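Local coordinates for putative membrane anchored protein (Corynebacterium diphtheriae, PDB 3LSO), which is of unknown function but is probably an exported, membrane-anchored surface protein built from beta-sheet domains, at residues Glu287-Lys292 / Leu443-Glu448; Ile342-Asp347 / Tyr427-Gly432; Glu52-Glu57 / Asp66-Ile71. All coordinates share one frame; numbering follows the deposited sequence.

Contact 1 (Glu287-Lys292 / Leu443-Glu448)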
loop_
_atom_site.group_PDB
_atom_site.type_symbol
_atom_site.label_atom_id
_atom_site.label_comp_id
_atom_site.label_asym_id
_atom_site.label_seq_id
_atom_site.Cartn_x
_atom_site.Cartn_y
_atom_site.Cartn_z
ATOM N N GLU B 287 22.659 13.128 -12.830
ATOM C CA GLU B 287 22.450 12.725 -14.218
ATOM C C GLU B 287 22.258 11.202 -14.182
ATOM O O GLU B 287 22.852 10.493 -13.342
ATOM C CB GLU B 287 23.690 13.115 -15.065
ATOM C CG GLU B 287 23.546 13.168 -16.615
ATOM C CD GLU B 287 24.920 13.223 -17.354
ATOM O OE1 GLU B 287 25.958 13.618 -16.744
ATOM O OE2 GLU B 287 24.958 12.853 -18.560
ATOM N N LEU B 288 21.404 10.711 -15.069
ATOM C CA LEU B 288 21.311 9.291 -15.300
ATOM C C LEU B 288 21.678 8.982 -16.748
ATOM O O LEU B 288 20.929 9.316 -17.679
ATOM C CB LEU B 288 19.906 8.787 -14.981
ATOM C CG LEU B 288 19.703 7.271 -15.166
ATOM C CD1 LEU B 288 20.383 6.405 -14.082
ATOM C CD2 LEU B 288 18.211 6.941 -15.253
ATOM N N ASP B 289 22.833 8.362 -16.947
ATOM C CA ASP B 289 23.161 7.844 -18.260
ATOM C C ASP B 289 22.702 6.418 -18.316
ATOM O O ASP B 289 23.301 5.542 -17.703
ATOM C CB ASP B 289 24.651 7.875 -18.517
ATOM C CG ASP B 289 25.229 9.256 -18.432
ATOM O OD1 ASP B 289 24.631 10.115 -17.729
ATOM O OD2 ASP B 289 26.295 9.464 -19.079
ATOM N N THR B 290 21.625 6.185 -19.045
ATOM C CA THR B 290 21.184 4.840 -19.336
ATOM C C THR B 290 21.983 4.330 -20.528
ATOM O O THR B 290 22.529 5.121 -21.297
ATOM C CB THR B 290 19.701 4.831 -19.673
ATOM O OG1 THR B 290 19.399 6.014 -20.418
ATOM C CG2 THR B 290 18.858 4.810 -18.389
ATOM N N LYS B 291 22.066 3.004 -20.667
ATOM C CA LYS B 291 22.770 2.408 -21.793
ATOM C C LYS B 291 22.100 2.916 -23.052
ATOM O O LYS B 291 20.930 3.285 -23.032
ATOM C CB LYS B 291 22.792 0.870 -21.724
ATOM C CG LYS B 291 21.431 0.201 -21.802
ATOM C CD LYS B 291 21.484 -1.306 -21.624
ATOM C CE LYS B 291 20.154 -1.901 -22.039
ATOM N NZ LYS B 291 20.216 -3.357 -22.305
ATOM N N LYS B 292 22.866 2.987 -24.126
ATOM C CA LYS B 292 22.372 3.515 -25.372
ATOM C C LYS B 292 21.385 2.498 -25.910
ATOM O O LYS B 292 21.463 1.322 -25.547
ATOM C CB LYS B 292 23.550 3.734 -26.336
ATOM C CG LYS B 292 24.395 4.963 -26.004
ATOM C CD LYS B 292 25.452 5.275 -27.046
ATOM C CE LYS B 292 26.180 6.557 -26.631
ATOM N NZ LYS B 292 27.065 7.103 -27.685
ATOM N N LEU B 443 29.034 5.670 -21.483
ATOM C CA LEU B 443 29.213 5.719 -20.040
ATOM C C LEU B 443 27.861 5.415 -19.430
ATOM O O LEU B 443 26.871 6.100 -19.717
ATOM C CB LEU B 443 29.736 7.067 -19.596
ATOM C CG LEU B 443 31.189 7.333 -19.987
ATOM C CD1 LEU B 443 31.473 8.816 -20.064
ATOM C CD2 LEU B 443 32.200 6.656 -19.048
ATOM N N VAL B 444 27.799 4.358 -18.622
ATOM C CA VAL B 444 26.500 3.861 -18.167
ATOM C C VAL B 444 26.394 3.840 -16.650
ATOM O O VAL B 444 27.163 3.139 -15.971
ATOM C CB VAL B 444 26.229 2.457 -18.689
ATOM C CG1 VAL B 444 24.834 2.046 -18.308
ATOM C CG2 VAL B 444 26.426 2.412 -20.188
ATOM N N SER B 445 25.436 4.613 -16.136
ATOM C CA SER B 445 25.152 4.688 -14.708
ATOM C C SER B 445 24.666 3.358 -14.194
ATOM O O SER B 445 23.751 2.768 -14.774
ATOM C CB SER B 445 24.082 5.732 -14.456
ATOM O OG SER B 445 24.568 6.989 -14.866
ATOM N N ILE B 446 25.286 2.880 -13.120
ATOM C CA ILE B 446 24.957 1.576 -12.571
ATOM C C ILE B 446 24.267 1.802 -11.243
ATOM O O ILE B 446 24.919 2.144 -10.252
ATOM C CB ILE B 446 26.197 0.637 -12.484
ATOM C CG1 ILE B 446 26.627 0.221 -13.892
ATOM C CG2 ILE B 446 25.872 -0.649 -11.742
ATOM C CD1 ILE B 446 27.918 -0.457 -13.916
ATOM N N PRO B 447 22.934 1.663 -11.218
ATOM C CA PRO B 447 22.182 1.947 -9.992
ATOM C C PRO B 447 22.573 1.006 -8.877
ATOM O O PRO B 447 22.208 1.253 -7.751
ATOM C CB PRO B 447 20.718 1.667 -10.380
ATOM C CG PRO B 447 20.678 1.678 -11.868
ATOM C CD PRO B 447 22.059 1.281 -12.343
ATOM N N GLU B 448 23.292 -0.071 -9.175
ATOM C CA GLU B 448 23.668 -1.005 -8.112
ATOM C C GLU B 448 24.903 -0.501 -7.365
ATOM O O GLU B 448 25.336 -1.135 -6.391
ATOM C CB GLU B 448 23.900 -2.423 -8.634
ATOM C CG GLU B 448 22.646 -3.136 -9.088
ATOM C CD GLU B 448 22.075 -2.614 -10.409
ATOM O OE1 GLU B 448 22.614 -1.645 -11.004
ATOM O OE2 GLU B 448 21.058 -3.180 -10.862
#

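Contact 2 (Ile342-Asp347 / Tyr427-Gly432)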
loop_
_atom_site.group_PDB
_atom_site.type_symbol
_atom_site.label_atom_id
_atom_site.label_comp_id
_atom_site.label_asym_id
_atom_site.label_seq_id
_atom_site.Cartn_x
_atom_site.Cartn_y
_atom_site.Cartn_z
ATOM N N ILE B 342 35.637 1.745 -14.589
ATOM C CA ILE B 342 34.708 2.505 -13.740
ATOM C C ILE B 342 34.968 4.016 -13.819
ATOM O O ILE B 342 36.113 4.456 -13.672
ATOM C CB ILE B 342 34.817 2.077 -12.270
ATOM C CG1 ILE B 342 34.343 0.643 -12.104
ATOM C CG2 ILE B 342 34.004 3.028 -11.358
ATOM C CD1 ILE B 342 35.181 -0.122 -11.100
ATOM N N ASN B 343 33.899 4.789 -14.022
ATOM C CA ASN B 343 33.943 6.261 -14.049
ATOM C C ASN B 343 33.154 6.800 -12.862
ATOM O O ASN B 343 31.939 6.595 -12.750
ATOM C CB ASN B 343 33.332 6.795 -15.351
ATOM C CG ASN B 343 33.458 8.328 -15.499
ATOM O OD1 ASN B 343 34.555 8.862 -15.599
ATOM N ND2 ASN B 343 32.337 9.016 -15.560
ATOM N N ALA B 344 33.837 7.506 -11.976
ATOM C CA ALA B 344 33.251 7.840 -10.688
ATOM C C ALA B 344 32.555 9.184 -10.751
ATOM O O ALA B 344 32.873 9.988 -11.621
ATOM C CB ALA B 344 34.353 7.849 -9.637
ATOM N N PRO B 345 31.620 9.455 -9.832
ATOM C CA PRO B 345 31.122 10.803 -9.755
ATOM C C PRO B 345 32.269 11.772 -9.799
ATOM O O PRO B 345 33.373 11.485 -9.332
ATOM C CB PRO B 345 30.516 10.864 -8.368
ATOM C CG PRO B 345 30.030 9.512 -8.141
ATOM C CD PRO B 345 31.034 8.609 -8.784
ATOM N N GLU B 346 32.002 12.928 -10.370
ATOM C CA GLU B 346 32.948 14.023 -10.389
ATOM C C GLU B 346 33.422 14.324 -8.951
ATOM O O GLU B 346 32.618 14.374 -8.023
ATOM C CB GLU B 346 32.240 15.233 -11.012
ATOM C CG GLU B 346 33.123 16.234 -11.750
ATOM C CD GLU B 346 32.407 17.601 -11.968
ATOM O OE1 GLU B 346 31.244 17.630 -12.487
ATOM O OE2 GLU B 346 33.019 18.649 -11.626
ATOM N N ASP B 347 34.732 14.502 -8.805
ATOM C CA ASP B 347 35.427 14.783 -7.533
ATOM C C ASP B 347 35.898 13.557 -6.787
ATOM O O ASP B 347 36.779 13.687 -5.928
ATOM C CB ASP B 347 34.639 15.704 -6.575
ATOM C CG ASP B 347 34.665 17.162 -7.016
ATOM O OD1 ASP B 347 35.397 17.486 -7.992
ATOM O OD2 ASP B 347 33.951 17.996 -6.398
ATOM N N TYR B 427 24.415 9.467 -5.694
ATOM C CA TYR B 427 25.524 9.405 -6.605
ATOM C C TYR B 427 25.629 7.940 -7.014
ATOM O O TYR B 427 25.320 7.070 -6.197
ATOM C CB TYR B 427 26.800 9.838 -5.875
ATOM C CG TYR B 427 26.866 11.295 -5.403
ATOM C CD1 TYR B 427 27.389 12.303 -6.226
ATOM C CD2 TYR B 427 26.443 11.654 -4.132
ATOM C CE1 TYR B 427 27.458 13.637 -5.796
ATOM C CE2 TYR B 427 26.506 12.974 -3.681
ATOM C CZ TYR B 427 27.013 13.955 -4.518
ATOM O OH TYR B 427 27.077 15.249 -4.063
HETATM N N MSE B 428 26.006 7.663 -8.268
HETATM C CA MSE B 428 26.262 6.302 -8.744
HETATM C C MSE B 428 27.601 6.284 -9.413
HETATM O O MSE B 428 28.077 7.319 -9.886
HETATM C CB MSE B 428 25.282 5.909 -9.839
HETATM C CG MSE B 428 23.949 5.369 -9.395
HETATM SE SE MSE B 428 22.781 5.407 -10.938
HETATM C CE MSE B 428 22.602 7.321 -11.084
ATOM N N PHE B 429 28.199 5.109 -9.515
ATOM C CA PHE B 429 29.324 4.961 -10.407
ATOM C C PHE B 429 28.870 4.579 -11.819
ATOM O O PHE B 429 27.756 4.068 -12.013
ATOM C CB PHE B 429 30.300 3.960 -9.825
ATOM C CG PHE B 429 30.941 4.441 -8.575
ATOM C CD1 PHE B 429 32.181 5.037 -8.604
ATOM C CD2 PHE B 429 30.283 4.346 -7.358
ATOM C CE1 PHE B 429 32.771 5.497 -7.457
ATOM C CE2 PHE B 429 30.886 4.813 -6.183
ATOM C CZ PHE B 429 32.128 5.387 -6.245
ATOM N N GLN B 430 29.712 4.843 -12.810
ATOM C CA GLN B 430 29.395 4.454 -14.174
ATOM C C GLN B 430 30.405 3.470 -14.678
ATOM O O GLN B 430 31.539 3.426 -14.179
ATOM C CB GLN B 430 29.423 5.681 -15.079
ATOM C CG GLN B 430 28.375 6.741 -14.720
ATOM C CD GLN B 430 28.452 7.961 -15.612
ATOM O OE1 GLN B 430 29.532 8.438 -15.953
ATOM N NE2 GLN B 430 27.298 8.474 -16.002
HETATM N N MSE B 431 30.027 2.693 -15.687
HETATM C CA MSE B 431 31.021 1.926 -16.472
HETATM C C MSE B 431 31.213 2.615 -17.804
HETATM O O MSE B 431 30.224 2.978 -18.478
HETATM C CB MSE B 431 30.567 0.490 -16.726
HETATM C CG MSE B 431 31.718 -0.490 -17.039
HETATM SE SE MSE B 431 31.006 -2.277 -17.321
HETATM C CE MSE B 431 32.572 -3.286 -16.909
ATOM N N GLY B 432 32.473 2.819 -18.169
ATOM C CA GLY B 432 32.848 3.242 -19.523
ATOM C C GLY B 432 32.983 1.972 -20.363
ATOM O O GLY B 432 33.537 0.978 -19.882
#

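Contact 3 (Glu52-Glu57 / Asp66-Ile71)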
loop_
_atom_site.group_PDB
_atom_site.type_symbol
_atom_site.label_atom_id
_atom_site.label_comp_id
_atom_site.label_asym_id
_atom_site.label_seq_id
_atom_site.Cartn_x
_atom_site.Cartn_y
_atom_site.Cartn_z
ATOM N N GLU B 52 -26.893 -17.960 11.888
ATOM C CA GLU B 52 -25.638 -17.867 11.150
ATOM C C GLU B 52 -25.501 -16.474 10.529
ATOM O O GLU B 52 -26.328 -16.049 9.717
ATOM C CB GLU B 52 -25.569 -18.962 10.081
ATOM C CG GLU B 52 -24.491 -18.746 9.033
ATOM C CD GLU B 52 -24.246 -19.969 8.163
ATOM O OE1 GLU B 52 -25.141 -20.843 8.064
ATOM O OE2 GLU B 52 -23.141 -20.050 7.573
ATOM N N PHE B 53 -24.455 -15.768 10.937
ATOM C CA PHE B 53 -24.186 -14.425 10.445
ATOM C C PHE B 53 -23.135 -14.459 9.328
ATOM O O PHE B 53 -21.934 -14.346 9.588
ATOM C CB PHE B 53 -23.699 -13.549 11.602
ATOM C CG PHE B 53 -24.796 -12.828 12.335
ATOM C CD1 PHE B 53 -25.672 -13.508 13.163
ATOM C CD2 PHE B 53 -24.932 -11.445 12.220
ATOM C CE1 PHE B 53 -26.670 -12.817 13.846
ATOM C CE2 PHE B 53 -25.935 -10.751 12.903
ATOM C CZ PHE B 53 -26.798 -11.431 13.707
ATOM N N GLU B 54 -23.588 -14.623 8.089
ATOM C CA GLU B 54 -22.679 -14.692 6.951
ATOM C C GLU B 54 -22.224 -13.287 6.554
ATOM O O GLU B 54 -22.954 -12.530 5.917
ATOM C CB GLU B 54 -23.326 -15.437 5.779
ATOM C CG GLU B 54 -23.784 -16.865 6.122
ATOM C CD GLU B 54 -24.518 -17.577 4.976
ATOM O OE1 GLU B 54 -24.679 -16.986 3.883
ATOM O OE2 GLU B 54 -24.936 -18.741 5.169
HETATM N N MSE B 55 -21.007 -12.948 6.961
HETATM C CA MSE B 55 -20.442 -11.624 6.742
HETATM C C MSE B 55 -19.064 -11.718 6.120
HETATM O O MSE B 55 -18.384 -12.737 6.289
HETATM C CB MSE B 55 -20.324 -10.886 8.065
HETATM C CG MSE B 55 -21.399 -9.867 8.279
HETATM SE SE MSE B 55 -21.241 -9.126 10.056
HETATM C CE MSE B 55 -21.862 -10.688 11.005
ATOM N N PRO B 56 -18.638 -10.657 5.401
ATOM C CA PRO B 56 -17.263 -10.615 4.891
ATOM C C PRO B 56 -16.270 -10.523 6.054
ATOM O O PRO B 56 -16.644 -10.101 7.161
ATOM C CB PRO B 56 -17.240 -9.331 4.062
ATOM C CG PRO B 56 -18.288 -8.479 4.668
ATOM C CD PRO B 56 -19.381 -9.434 5.040
ATOM N N GLU B 57 -15.028 -10.932 5.816
ATOM C CA GLU B 57 -14.013 -10.928 6.870
ATOM C C GLU B 57 -13.568 -9.525 7.266
ATOM O O GLU B 57 -13.359 -9.241 8.454
ATOM C CB GLU B 57 -12.801 -11.749 6.449
ATOM C CG GLU B 57 -13.054 -13.239 6.460
ATOM C CD GLU B 57 -11.773 -14.046 6.502
ATOM O OE1 GLU B 57 -10.708 -13.526 6.087
ATOM O OE2 GLU B 57 -11.837 -15.210 6.950
ATOM N N ASP B 66 -23.064 -5.929 3.529
ATOM C CA ASP B 66 -24.249 -6.720 3.817
ATOM C C ASP B 66 -23.988 -7.849 4.805
ATOM O O ASP B 66 -23.028 -8.599 4.658
ATOM C CB ASP B 66 -24.792 -7.304 2.512
ATOM C CG ASP B 66 -25.188 -6.232 1.523
ATOM O OD1 ASP B 66 -26.076 -5.431 1.870
ATOM O OD2 ASP B 66 -24.615 -6.176 0.406
ATOM N N ALA B 67 -24.853 -7.957 5.813
ATOM C CA ALA B 67 -24.874 -9.105 6.723
ATOM C C ALA B 67 -26.085 -9.984 6.411
ATOM O O ALA B 67 -27.227 -9.525 6.480
ATOM C CB ALA B 67 -24.906 -8.639 8.156
ATOM N N LEU B 68 -25.830 -11.233 6.029
ATOM C CA LEU B 68 -26.907 -12.197 5.796
ATOM C C LEU B 68 -27.138 -13.087 7.041
ATOM O O LEU B 68 -26.264 -13.862 7.453
ATOM C CB LEU B 68 -26.663 -13.029 4.515
ATOM C CG LEU B 68 -27.731 -14.058 4.068
ATOM C CD1 LEU B 68 -29.082 -13.413 3.669
ATOM C CD2 LEU B 68 -27.232 -14.996 2.949
ATOM N N ILE B 69 -28.314 -12.951 7.645
ATOM C CA ILE B 69 -28.664 -13.739 8.816
ATOM C C ILE B 69 -29.630 -14.862 8.451
ATOM O O ILE B 69 -30.769 -14.615 8.049
ATOM C CB ILE B 69 -29.291 -12.867 9.917
ATOM C CG1 ILE B 69 -28.334 -11.731 10.318
ATOM C CG2 ILE B 69 -29.666 -13.731 11.112
ATOM C CD1 ILE B 69 -29.007 -10.536 10.981
ATOM N N LYS B 70 -29.156 -16.094 8.582
ATOM C CA LYS B 70 -30.003 -17.263 8.433
ATOM C C LYS B 70 -30.427 -17.742 9.829
ATOM O O LYS B 70 -29.610 -18.204 10.619
ATOM C CB LYS B 70 -29.277 -18.365 7.644
ATOM C CG LYS B 70 -28.961 -17.991 6.194
ATOM C CD LYS B 70 -28.482 -19.191 5.373
ATOM C CE LYS B 70 -28.171 -18.791 3.929
ATOM N NZ LYS B 70 -27.763 -19.950 3.096
ATOM N N ILE B 71 -31.708 -17.593 10.143
ATOM C CA ILE B 71 -32.229 -18.053 11.427
ATOM C C ILE B 71 -32.971 -19.382 11.280
ATOM O O ILE B 71 -33.990 -19.481 10.580
ATOM C CB ILE B 71 -33.124 -17.008 12.108
ATOM C CG1 ILE B 71 -32.309 -15.762 12.449
ATOM C CG2 ILE B 71 -33.724 -17.577 13.383
ATOM C CD1 ILE B 71 -33.137 -14.582 12.947
#

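Contact 1 (Glu287-Lys292 / Leu443-Glu448)
Two hydrogen bonds join Asp289, in the linker 287-292, to Ser445 of the strand segment 443-448. The backbone N of Ser445 donates to Asp289 O at 2.8 Å. It lies in the plane of that carbonyl, and the N-H...O angle is 152°. The second bond uses a side chain. Asp289 N donates to Ser445 OG at 3.0 Å. Chi1 of Ser445, at -62°, sets OG anti to its own carbonyl carbon and beside its own backbone N. The N and O of one linker residue are thus both held by one serine, one through the hydroxyl and one through the strand backbone. Gln430 NE2 of strand 425-435 is a further, weak partner of Ser445 OG. The two segments form no regular beta ladder.

The Asp289 side chain points toward the strand, its CB beside Leu443 O. Its carboxylate takes no hydrogen bond from the strand segment. Lys387, outside both segments, forms a salt bridge with Glu287 OE2. The same lysine is a weak, long-range partner of Asp289 OD2, which probably eases the crowding of the two acidic groups.

Looser packing flanks the bonded pair along the loop. Leu288 has CG anti to its backbone N, and its CD1 reaches Ser445 CB at 3.8 Å. Val444 CG1 lies 4.1 Å from Lys291 CB, and its CG2 near Lys291 CA. The extended lysine chain leads away, and its NZ is hydrogen-bonded to Asp297 O.

The linker runs from strand 278-285 to strand 298-303, which belong to separate sheets. It passes alongside strand 440-453 at Val444 and Ser445, just before the chain turns a corner at Pro447 and Glu448. Strand 425-435 pairs with strand 440-453, and its Met428 touches both Leu288 and Ser445.

Contact 2 (Ile342-Asp347 / Tyr427-Gly432)
An antiparallel ladder between strands 335-343 and 425-435, in a sheet packed against the sheet of strands 321-329 and 410-417, ends here. Asn343 and Gln430 form a hydrogen-bonded pair. Asn343 N reaches Gln430 O at 2.7 Å in a nearly straight bond, although the donor lies above the carbonyl plane. Gln430 N returns a bond to Asn343 O, in plane, at 2.8 Å.

The two side chains run alongside each other on the same face. Asn343 ND2 donates to Gln430 OE1 at 2.9 Å, and the amide planes are 30° apart. Asn343 has CG anti to its backbone N, chi1 -175°. Gln430 has CG beside its backbone N and is extended beyond it.

The Phe429 ring receives the apolar side chains of Ile342, Ala344 and Pro345. Ala344 CB meets its CE1 at 3.6 Å, and Ile342 CG2 comes to CD1 at 3.9 Å. Past the strand end, Pro345 turns towards the partner strand, and its CG packs on Tyr427 CB.

Further out, Asn390 N is hydrogen-bonded to Asn343 OD1, which helps fix the rotation of this amide. Phe416 of strand 410-417 meets the Phe429 ring, and Val322 and Val324 of strand 321-329 also touch it. Pro345 CD sits over one face of the Phe429 ring in a CH-pi contact, 4.0 Å from the ring centroid and offset toward the rim.

Contact 3 (Glu52-Glu57 / Asp66-Ile71)
The end of strand 41-54 and the start of strand 64-77 run antiparallel. The axes of these short strand segments come within 4.7 Å and differ by 156° in direction. They are neighbouring strands in the beta-sheet framework of the DIP2116-like N-terminal domain, a family of the E-set clan; the short strand 58-60 lies between them in the chain. Two hydrogen-bonded pairs enclose one non-hydrogen-bonded pair. Glu52 and Lys70 exchange two backbone bonds, N to O each way, both in the carbonyl planes. Glu54 and Leu68 form the second pair. Glu54 N reaches Leu68 O at 2.9 Å in plane. The return bond from Leu68 N to Glu54 O is longer, at 3.2 Å, with the donor above the carbonyl plane. Between them, Ile69 CA directs its hydrogen at Glu52 O.

One face carries Glu52, Glu54 and Lys70, with Leu68 among them. Glu54 and Leu68 lie alongside each other and point the same way. Glu54 OE1 meets Leu68 CD2, and its OE2 lies against CD and CE of Lys70. The Glu54 chain, extended beyond CG, crosses that of Lys70 obliquely. The ion pair between Glu54 OE2 and Lys70 NZ is long, at 3.7 Å. Glu52 adds a second acidic group near this lysine, without contact between the charged atoms.

The other face carries Phe53 and Ile69 into the domain interior, where Ile96 of strand 87-97 and Phe184 also meet the phenylalanine. Past the strand end, Met55 CG packs on Ala67 CB at 3.7 Å. The selenomethionine side chain continues to Ala185 and Val187 of strand 185-190. Ile69 is seated on one face of the Phe53 ring. Its CG1 stands 3.7 Å from the ring centroid, 14° off the normal, while CD1 is 3.6 Å from CZ.

Overall arrangement
Contacts 1 and 2 adjoin in the sheet that holds strands 425-435 and 440-453, their centres about 9 Å apart. Contact 2 is nested along the chain inside the loop closed by contact 1. Val444 N lies 2.8 Å from Met431 O, a probable backbone hydrogen bond between the two strands. Gln430 of contact 2 also comes close to Ser445 and Asp289 of contact 1. Contact 3 lies apart, in the N-terminal domain, on the other side of the chain's centre. Its centre is about 57 Å from that of contact 1 and about 62 Å from that of contact 2. Such spacing fits an elongated multidomain protein.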